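Local coordinates for putative hemin ABC transport system, membrane protein (Burkholderia cenocepacia J2315, PDB 5B57) that probably forms the membrane-spanning permease part of an ABC transporter that imports heme across the cell membrane, at residues L56-S67 and P332-L343; A123-N131 and L266-T274. All coordinates share one frame; numbering follows the deposited sequence.

From the N terminus, the chain first runs through 56-67, on helix 54-72. It reaches 123-131 at the end of helix 94-128, and later 266-274, which spans the short helices 263-269 and 273-278. Interaction 2 closes this inner loop of 134 residues, most of them helical. The chain then arrives at 332-343 on helix 327-352, where interaction 1 closes a loop of 264 residues. Interaction 2 is therefore nested inside interaction 1. Their centres lie about 24 Å apart, yet they touch where A334 CB packs 4.2 Å from A123 CB. Interaction 1 joins two predicted transmembrane helices. Interaction 2 joins a third to the two short helices.

Interaction 1 of 2, residues L56-S67 and P332-L343; sequences LAALAILMGAMS and PGAALLGALLTL
L59 and L336 meet in the N-terminal half of both segments, which run the same way. Their CB atoms are 4.0 Å apart, and each side chain fits among four residues of the other helix. L336 enters between L56, L59, A60 and M63, with its CD1 beside A60 CB. L59 sits among G333, L336, L337 and L340. L340 repeats the pattern between L59, L62, M63 and M66. CG of L340 lies opposite the backbone N (chi1 -176°), bringing CD1 to 3.7 Å from M63 CA. This is knobs-into-holes packing of transmembrane helices in the all-helical FecCD permease fold. The axes of 56-67 and 332-343 cross at 26° and come within 9.1 Å.

One flank is backed by protein: M63 and A339 touch each other, SD to CB at 4.0 Å, and both rest on L112 of helix 94-128. L62 lies on the looser surface edge, perhaps toward lipid. It reaches L340 with one branch, CD1 to CD2 at 3.9 Å. Near the start, L56 CD1 meets the ring of P332 at CG, 4.1 Å away, while L56 CD2 lies over the backbone of G333. At the other end, M66 and L343 lie antiparallel, M66 CG against L343 CD2.

Interaction 2 of 2, residues A123-N131 and L266-T274; sequences AAMQALFRN and LNALQLGET
Q270 reaches A127 with its amide: NE2 donates a hydrogen bond to A127 O. The modelled length, 2.5 Å, is very short and doubtful in detail. The Q270 chain bends at chi2 (-43°), which folds the amide back toward L266, where NE2 also makes a weak bond to L266 O. A127 O also accepts R130 N at 2.7 Å. R130 has positive phi and N131 N bonds back to Q126 O at 2.9 Å. This is a Schellman motif ending helix 94-128.

R130 passes obliquely over Q270, its CG 3.4 Å from Q270 OE1, with the guanidinium and amide planes 43° apart. Farther along, E273 CB lies over one face of the guanidinium. R130 NH2 and E273 OE1 are 4.0 Å apart, beyond a salt bridge, and the carboxylate stands nearly upright to the guanidinium plane. OE1 lies well out of that plane, so no N-H points at it and only the opposite charges are near. E273 forms its salt bridge with K287 instead.

Residues 266-274 link two short helices, with G272 at the N-cap of the second. Their position between two transmembrane helices is consistent with the coupling region that docks on the ATPase in FecCD-type permeases. In keeping with that, Q270 and N267 pack on aromatic side chains of another protein chain.

Below the polar layer, L266 CD2 presses on A127 CB at 4.0 Å. The side chains of L128 and L269 cross at a slant, CD1 of L128 4.1 Å from CD2 of L269, and L269 continues onto L286 of helix 283-305.

Interaction 1 of 2, residues L56-S67 and P332-L343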
loop_
_atom_site.group_PDB
_atom_site.type_symbol
_atom_site.label_atom_id
_atom_site.label_comp_id
_atom_site.label_asym_id
_atom_site.label_seq_id
_atom_site.Cartn_x
_atom_site.Cartn_y
_atom_site.Cartn_z
ATOM N N LEU A 56 23.438 -12.312 18.030
ATOM C CA LEU A 56 24.328 -12.599 16.907
ATOM C C LEU A 56 25.243 -13.776 17.229
ATOM O O LEU A 56 25.345 -14.734 16.454
ATOM C CB LEU A 56 25.147 -11.355 16.522
ATOM C CG LEU A 56 24.498 -10.339 15.558
ATOM C CD1 LEU A 56 25.478 -9.447 14.821
ATOM C CD2 LEU A 56 23.660 -11.040 14.536
ATOM N N ALA A 57 25.905 -13.733 18.395
ATOM C CA ALA A 57 26.870 -14.780 18.702
ATOM C C ALA A 57 26.198 -16.140 18.767
ATOM O O ALA A 57 26.716 -17.127 18.232
ATOM C CB ALA A 57 27.585 -14.467 20.006
ATOM N N ALA A 58 25.018 -16.202 19.391
ATOM C CA ALA A 58 24.341 -17.481 19.546
ATOM C C ALA A 58 24.083 -18.129 18.190
ATOM O O ALA A 58 24.464 -19.278 17.960
ATOM C CB ALA A 58 23.036 -17.286 20.315
ATOM N N LEU A 59 23.465 -17.379 17.275
ATOM C CA LEU A 59 23.111 -17.914 15.962
ATOM C C LEU A 59 24.330 -18.469 15.237
ATOM O O LEU A 59 24.285 -19.575 14.685
ATOM C CB LEU A 59 22.439 -16.826 15.124
ATOM C CG LEU A 59 21.076 -16.300 15.573
ATOM C CD1 LEU A 59 20.792 -15.055 14.783
ATOM C CD2 LEU A 59 19.959 -17.303 15.371
ATOM N N ALA A 60 25.429 -17.706 15.223
ATOM C CA ALA A 60 26.707 -18.207 14.714
ATOM C C ALA A 60 27.086 -19.564 15.334
ATOM O O ALA A 60 27.465 -20.505 14.617
ATOM C CB ALA A 60 27.806 -17.168 14.968
ATOM N N ILE A 61 26.995 -19.683 16.666
ATOM C CA ILE A 61 27.256 -20.972 17.309
ATOM C C ILE A 61 26.237 -22.009 16.840
ATOM O O ILE A 61 26.605 -23.072 16.323
ATOM C CB ILE A 61 27.267 -20.838 18.848
ATOM C CG1 ILE A 61 28.218 -19.729 19.311
ATOM C CG2 ILE A 61 27.675 -22.132 19.515
ATOM C CD1 ILE A 61 29.561 -19.719 18.622
ATOM N N LEU A 62 24.939 -21.703 16.985
ATOM C CA LEU A 62 23.897 -22.660 16.601
ATOM C C LEU A 62 24.058 -23.095 15.149
ATOM O O LEU A 62 24.004 -24.290 14.838
ATOM C CB LEU A 62 22.510 -22.058 16.825
ATOM C CG LEU A 62 21.615 -22.675 17.906
ATOM C CD1 LEU A 62 20.141 -22.287 17.649
ATOM C CD2 LEU A 62 21.818 -24.186 18.014
ATOM N N MET A 63 24.270 -22.136 14.246
ATOM C CA MET A 63 24.531 -22.477 12.850
ATOM C C MET A 63 25.754 -23.384 12.741
ATOM O O MET A 63 25.678 -24.489 12.187
ATOM C CB MET A 63 24.706 -21.194 12.022
ATOM C CG MET A 63 25.155 -21.415 10.572
ATOM S SD MET A 63 26.134 -20.068 9.835
ATOM C CE MET A 63 27.765 -20.363 10.544
ATOM N N GLY A 64 26.887 -22.939 13.290
ATOM C CA GLY A 64 28.091 -23.758 13.240
ATOM C C GLY A 64 27.852 -25.167 13.737
ATOM O O GLY A 64 28.225 -26.138 13.081
ATOM N N ALA A 65 27.207 -25.300 14.900
ATOM C CA ALA A 65 26.931 -26.617 15.468
ATOM C C ALA A 65 26.126 -27.461 14.501
ATOM O O ALA A 65 26.611 -28.488 14.017
ATOM C CB ALA A 65 26.163 -26.503 16.784
ATOM N N MET A 66 24.899 -27.042 14.237
ATOM C CA MET A 66 24.042 -27.662 13.238
ATOM C C MET A 66 24.798 -28.021 11.957
ATOM O O MET A 66 24.679 -29.140 11.439
ATOM C CB MET A 66 22.887 -26.725 12.905
ATOM C CG MET A 66 22.227 -27.106 11.631
ATOM S SD MET A 66 20.460 -27.100 11.827
ATOM C CE MET A 66 20.255 -28.456 12.987
ATOM N N SER A 67 25.594 -27.071 11.454
ATOM C CA SER A 67 26.412 -27.326 10.272
ATOM C C SER A 67 27.243 -28.602 10.420
ATOM O O SER A 67 27.202 -29.494 9.568
ATOM C CB SER A 67 27.310 -26.125 10.032
ATOM O OG SER A 67 27.675 -26.048 8.695
ATOM N N PRO A 332 23.885 -8.843 9.079
ATOM C CA PRO A 332 24.533 -10.092 9.518
ATOM C C PRO A 332 23.615 -10.994 10.330
ATOM O O PRO A 332 23.761 -12.223 10.268
ATOM C CB PRO A 332 25.713 -9.596 10.365
ATOM C CG PRO A 332 25.275 -8.304 10.867
ATOM C CD PRO A 332 24.482 -7.677 9.753
ATOM N N GLY A 333 22.696 -10.409 11.109
ATOM C CA GLY A 333 21.761 -11.211 11.878
ATOM C C GLY A 333 20.882 -12.061 10.993
ATOM O O GLY A 333 20.715 -13.260 11.226
ATOM N N ALA A 334 20.317 -11.454 9.951
ATOM C CA ALA A 334 19.405 -12.193 9.098
ATOM C C ALA A 334 20.144 -13.266 8.300
ATOM O O ALA A 334 19.626 -14.375 8.100
ATOM C CB ALA A 334 18.671 -11.227 8.181
ATOM N N ALA A 335 21.369 -12.967 7.863
ATOM C CA ALA A 335 22.140 -13.952 7.109
ATOM C C ALA A 335 22.479 -15.180 7.968
ATOM O O ALA A 335 22.285 -16.318 7.519
ATOM C CB ALA A 335 23.388 -13.298 6.510
ATOM N N LEU A 336 22.934 -14.981 9.217
ATOM C CA LEU A 336 23.126 -16.124 10.108
ATOM C C LEU A 336 21.830 -16.910 10.293
ATOM O O LEU A 336 21.796 -18.127 10.079
ATOM C CB LEU A 336 23.656 -15.678 11.458
ATOM C CG LEU A 336 25.033 -15.041 11.601
ATOM C CD1 LEU A 336 25.249 -14.761 13.066
ATOM C CD2 LEU A 336 26.089 -15.970 11.078
ATOM N N LEU A 337 20.747 -16.237 10.690
ATOM C CA LEU A 337 19.483 -16.952 10.859
ATOM C C LEU A 337 18.989 -17.573 9.547
ATOM O O LEU A 337 18.364 -18.652 9.556
ATOM C CB LEU A 337 18.408 -16.033 11.433
ATOM C CG LEU A 337 17.103 -16.812 11.636
ATOM C CD1 LEU A 337 17.308 -17.909 12.697
ATOM C CD2 LEU A 337 15.908 -15.907 11.948
ATOM N N GLY A 338 19.248 -16.931 8.408
ATOM C CA GLY A 338 18.863 -17.550 7.148
ATOM C C GLY A 338 19.654 -18.816 6.867
ATOM O O GLY A 338 19.100 -19.849 6.485
ATOM N N ALA A 339 20.973 -18.737 7.035
ATOM C CA ALA A 339 21.785 -19.935 6.925
ATOM C C ALA A 339 21.317 -20.992 7.915
ATOM O O ALA A 339 21.188 -22.169 7.563
ATOM C CB ALA A 339 23.254 -19.583 7.138
ATOM N N LEU A 340 20.991 -20.584 9.141
ATOM C CA LEU A 340 20.493 -21.560 10.105
ATOM C C LEU A 340 19.167 -22.180 9.652
ATOM O O LEU A 340 18.981 -23.398 9.732
ATOM C CB LEU A 340 20.361 -20.927 11.492
ATOM C CG LEU A 340 19.931 -21.960 12.529
ATOM C CD1 LEU A 340 20.925 -23.132 12.607
ATOM C CD2 LEU A 340 19.789 -21.302 13.871
ATOM N N LEU A 341 18.242 -21.372 9.145
ATOM C CA LEU A 341 16.946 -21.923 8.754
ATOM C C LEU A 341 17.041 -22.793 7.489
ATOM O O LEU A 341 16.424 -23.859 7.416
ATOM C CB LEU A 341 15.930 -20.782 8.571
ATOM C CG LEU A 341 15.495 -20.048 9.848
ATOM C CD1 LEU A 341 14.942 -18.685 9.494
ATOM C CD2 LEU A 341 14.464 -20.844 10.632
ATOM N N THR A 342 17.787 -22.350 6.471
ATOM C CA THR A 342 17.897 -23.118 5.227
ATOM C C THR A 342 18.482 -24.496 5.479
ATOM O O THR A 342 17.993 -25.510 4.968
ATOM C CB THR A 342 18.787 -22.375 4.240
ATOM O OG1 THR A 342 18.277 -21.057 4.052
ATOM C CG2 THR A 342 18.846 -23.105 2.924
ATOM N N LEU A 343 19.575 -24.529 6.230
ATOM C CA LEU A 343 20.210 -25.781 6.599
ATOM C C LEU A 343 19.255 -26.680 7.389
ATOM O O LEU A 343 19.136 -27.877 7.112
ATOM C CB LEU A 343 21.460 -25.425 7.390
ATOM C CG LEU A 343 22.431 -26.420 7.957
ATOM C CD1 LEU A 343 23.110 -27.176 6.838
ATOM C CD2 LEU A 343 23.399 -25.547 8.712
#

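Interaction 2 of 2, residues A123-N131 and L266-T274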
loop_
_atom_site.group_PDB
_atom_site.type_symbol
_atom_site.label_atom_id
_atom_site.label_comp_id
_atom_site.label_asym_id
_atom_site.label_seq_id
_atom_site.Cartn_x
_atom_site.Cartn_y
_atom_site.Cartn_z
ATOM N N ALA A 123 16.957 -8.456 4.079
ATOM C CA ALA A 123 17.171 -7.347 4.998
ATOM C C ALA A 123 17.453 -6.048 4.245
ATOM O O ALA A 123 16.881 -4.997 4.568
ATOM C CB ALA A 123 18.309 -7.691 5.952
ATOM N N ALA A 124 18.307 -6.106 3.219
ATOM C CA ALA A 124 18.606 -4.903 2.456
ATOM C C ALA A 124 17.375 -4.408 1.714
ATOM O O ALA A 124 17.004 -3.232 1.820
ATOM C CB ALA A 124 19.758 -5.154 1.483
ATOM N N MET A 125 16.705 -5.298 0.978
ATOM C CA MET A 125 15.546 -4.872 0.192
ATOM C C MET A 125 14.415 -4.364 1.074
ATOM O O MET A 125 13.724 -3.410 0.705
ATOM C CB MET A 125 15.060 -6.008 -0.682
ATOM C CG MET A 125 16.040 -6.343 -1.777
ATOM S SD MET A 125 15.611 -5.477 -3.278
ATOM C CE MET A 125 13.961 -6.122 -3.551
ATOM N N GLN A 126 14.205 -4.981 2.244
ATOM C CA GLN A 126 13.130 -4.519 3.120
ATOM C C GLN A 126 13.437 -3.152 3.714
ATOM O O GLN A 126 12.527 -2.338 3.932
ATOM C CB GLN A 126 12.889 -5.539 4.216
ATOM C CG GLN A 126 12.136 -6.714 3.685
ATOM C CD GLN A 126 12.489 -8.004 4.373
ATOM O OE1 GLN A 126 12.390 -8.125 5.601
ATOM N NE2 GLN A 126 12.889 -8.993 3.584
ATOM N N ALA A 127 14.712 -2.876 3.985
ATOM C CA ALA A 127 15.113 -1.506 4.291
ATOM C C ALA A 127 14.882 -0.611 3.085
ATOM O O ALA A 127 14.127 0.359 3.155
ATOM C CB ALA A 127 16.576 -1.452 4.733
ATOM N N LEU A 128 15.484 -0.961 1.953
ATOM C CA LEU A 128 15.356 -0.153 0.745
ATOM C C LEU A 128 13.904 0.225 0.439
ATOM O O LEU A 128 13.623 1.373 0.081
ATOM C CB LEU A 128 15.971 -0.903 -0.432
ATOM C CG LEU A 128 15.884 -0.132 -1.737
ATOM C CD1 LEU A 128 16.918 0.922 -1.680
ATOM C CD2 LEU A 128 16.154 -1.047 -2.879
ATOM N N PHE A 129 12.966 -0.713 0.581
ATOM C CA PHE A 129 11.562 -0.413 0.296
ATOM C C PHE A 129 10.799 0.049 1.513
ATOM O O PHE A 129 9.592 0.284 1.402
ATOM C CB PHE A 129 10.829 -1.622 -0.287
ATOM C CG PHE A 129 11.201 -1.912 -1.691
ATOM C CD1 PHE A 129 10.537 -1.298 -2.731
ATOM C CD2 PHE A 129 12.240 -2.772 -1.979
ATOM C CE1 PHE A 129 10.886 -1.544 -4.039
ATOM C CE2 PHE A 129 12.603 -3.016 -3.288
ATOM C CZ PHE A 129 11.914 -2.394 -4.321
ATOM N N ARG A 130 11.457 0.148 2.670
ATOM C CA ARG A 130 10.781 0.588 3.878
ATOM C C ARG A 130 9.538 -0.255 4.097
ATOM O O ARG A 130 8.446 0.238 4.377
ATOM C CB ARG A 130 10.440 2.065 3.787
ATOM C CG ARG A 130 11.469 2.940 4.411
ATOM C CD ARG A 130 11.424 4.285 3.790
ATOM N NE ARG A 130 11.709 4.162 2.371
ATOM C CZ ARG A 130 10.866 4.554 1.419
ATOM N NH1 ARG A 130 9.692 5.102 1.763
ATOM N NH2 ARG A 130 11.198 4.408 0.137
ATOM N N ASN A 131 9.697 -1.533 3.921
ATOM C CA ASN A 131 8.550 -2.401 3.963
ATOM C C ASN A 131 9.018 -3.823 4.189
ATOM O O ASN A 131 9.819 -4.362 3.402
ATOM C CB ASN A 131 7.763 -2.294 2.670
ATOM C CG ASN A 131 6.582 -3.206 2.644
ATOM O OD1 ASN A 131 6.182 -3.780 3.662
ATOM N ND2 ASN A 131 6.000 -3.351 1.482
ATOM N N LEU A 266 21.248 2.920 4.630
ATOM C CA LEU A 266 19.963 2.231 4.718
ATOM C C LEU A 266 19.245 2.558 6.013
ATOM O O LEU A 266 18.012 2.656 6.032
ATOM C CB LEU A 266 20.147 0.720 4.587
ATOM C CG LEU A 266 20.408 0.176 3.181
ATOM C CD1 LEU A 266 20.876 -1.273 3.270
ATOM C CD2 LEU A 266 19.165 0.321 2.327
ATOM N N ASN A 267 19.989 2.724 7.111
ATOM C CA ASN A 267 19.327 3.072 8.361
ATOM C C ASN A 267 18.709 4.445 8.256
ATOM O O ASN A 267 17.586 4.651 8.717
ATOM C CB ASN A 267 20.292 3.008 9.535
ATOM C CG ASN A 267 20.358 1.630 10.149
ATOM O OD1 ASN A 267 19.468 0.802 9.937
ATOM N ND2 ASN A 267 21.417 1.368 10.913
ATOM N N ALA A 268 19.417 5.383 7.613
ATOM C CA ALA A 268 18.902 6.740 7.454
ATOM C C ALA A 268 17.702 6.773 6.517
ATOM O O ALA A 268 16.768 7.549 6.745
ATOM C CB ALA A 268 20.004 7.677 6.959
ATOM N N LEU A 269 17.710 5.926 5.484
ATOM C CA LEU A 269 16.598 5.815 4.544
ATOM C C LEU A 269 15.325 5.247 5.171
ATOM O O LEU A 269 14.225 5.504 4.666
ATOM C CB LEU A 269 17.032 4.953 3.372
ATOM C CG LEU A 269 15.999 4.723 2.295
ATOM C CD1 LEU A 269 15.618 6.062 1.699
ATOM C CD2 LEU A 269 16.606 3.793 1.259
ATOM N N GLN A 270 15.442 4.511 6.281
ATOM C CA GLN A 270 14.274 4.025 7.007
ATOM C C GLN A 270 13.456 5.141 7.621
ATOM O O GLN A 270 12.376 4.880 8.172
ATOM C CB GLN A 270 14.727 3.061 8.093
ATOM C CG GLN A 270 15.325 1.830 7.511
ATOM C CD GLN A 270 14.479 1.401 6.368
ATOM O OE1 GLN A 270 13.303 1.074 6.554
ATOM N NE2 GLN A 270 15.024 1.492 5.158
ATOM N N LEU A 271 13.937 6.366 7.538
ATOM C CA LEU A 271 13.364 7.519 8.194
ATOM C C LEU A 271 12.408 8.265 7.290
ATOM O O LEU A 271 11.648 9.119 7.760
ATOM C CB LEU A 271 14.524 8.413 8.636
ATOM C CG LEU A 271 14.509 9.222 9.898
ATOM C CD1 LEU A 271 15.830 9.004 10.501
ATOM C CD2 LEU A 271 14.437 10.634 9.479
ATOM N N GLY A 272 12.425 7.907 6.016
ATOM C CA GLY A 272 11.799 8.615 4.919
ATOM C C GLY A 272 12.819 8.847 3.831
ATOM O O GLY A 272 13.983 9.170 4.127
ATOM N N GLU A 273 12.428 8.683 2.575
ATOM C CA GLU A 273 13.357 8.965 1.488
ATOM C C GLU A 273 13.800 10.441 1.505
ATOM O O GLU A 273 15.004 10.741 1.452
ATOM C CB GLU A 273 12.750 8.562 0.150
ATOM C CG GLU A 273 13.528 9.083 -1.057
ATOM C CD GLU A 273 13.163 8.382 -2.353
ATOM O OE1 GLU A 273 12.741 7.196 -2.304
ATOM O OE2 GLU A 273 13.310 9.032 -3.416
ATOM N N THR A 274 12.843 11.379 1.627
ATOM C CA THR A 274 13.215 12.794 1.619
ATOM C C THR A 274 13.985 13.155 2.881
ATOM O O THR A 274 14.948 13.932 2.834
ATOM C CB THR A 274 11.982 13.693 1.484
ATOM O OG1 THR A 274 11.495 13.660 0.138
ATOM C CG2 THR A 274 12.359 15.104 1.779
#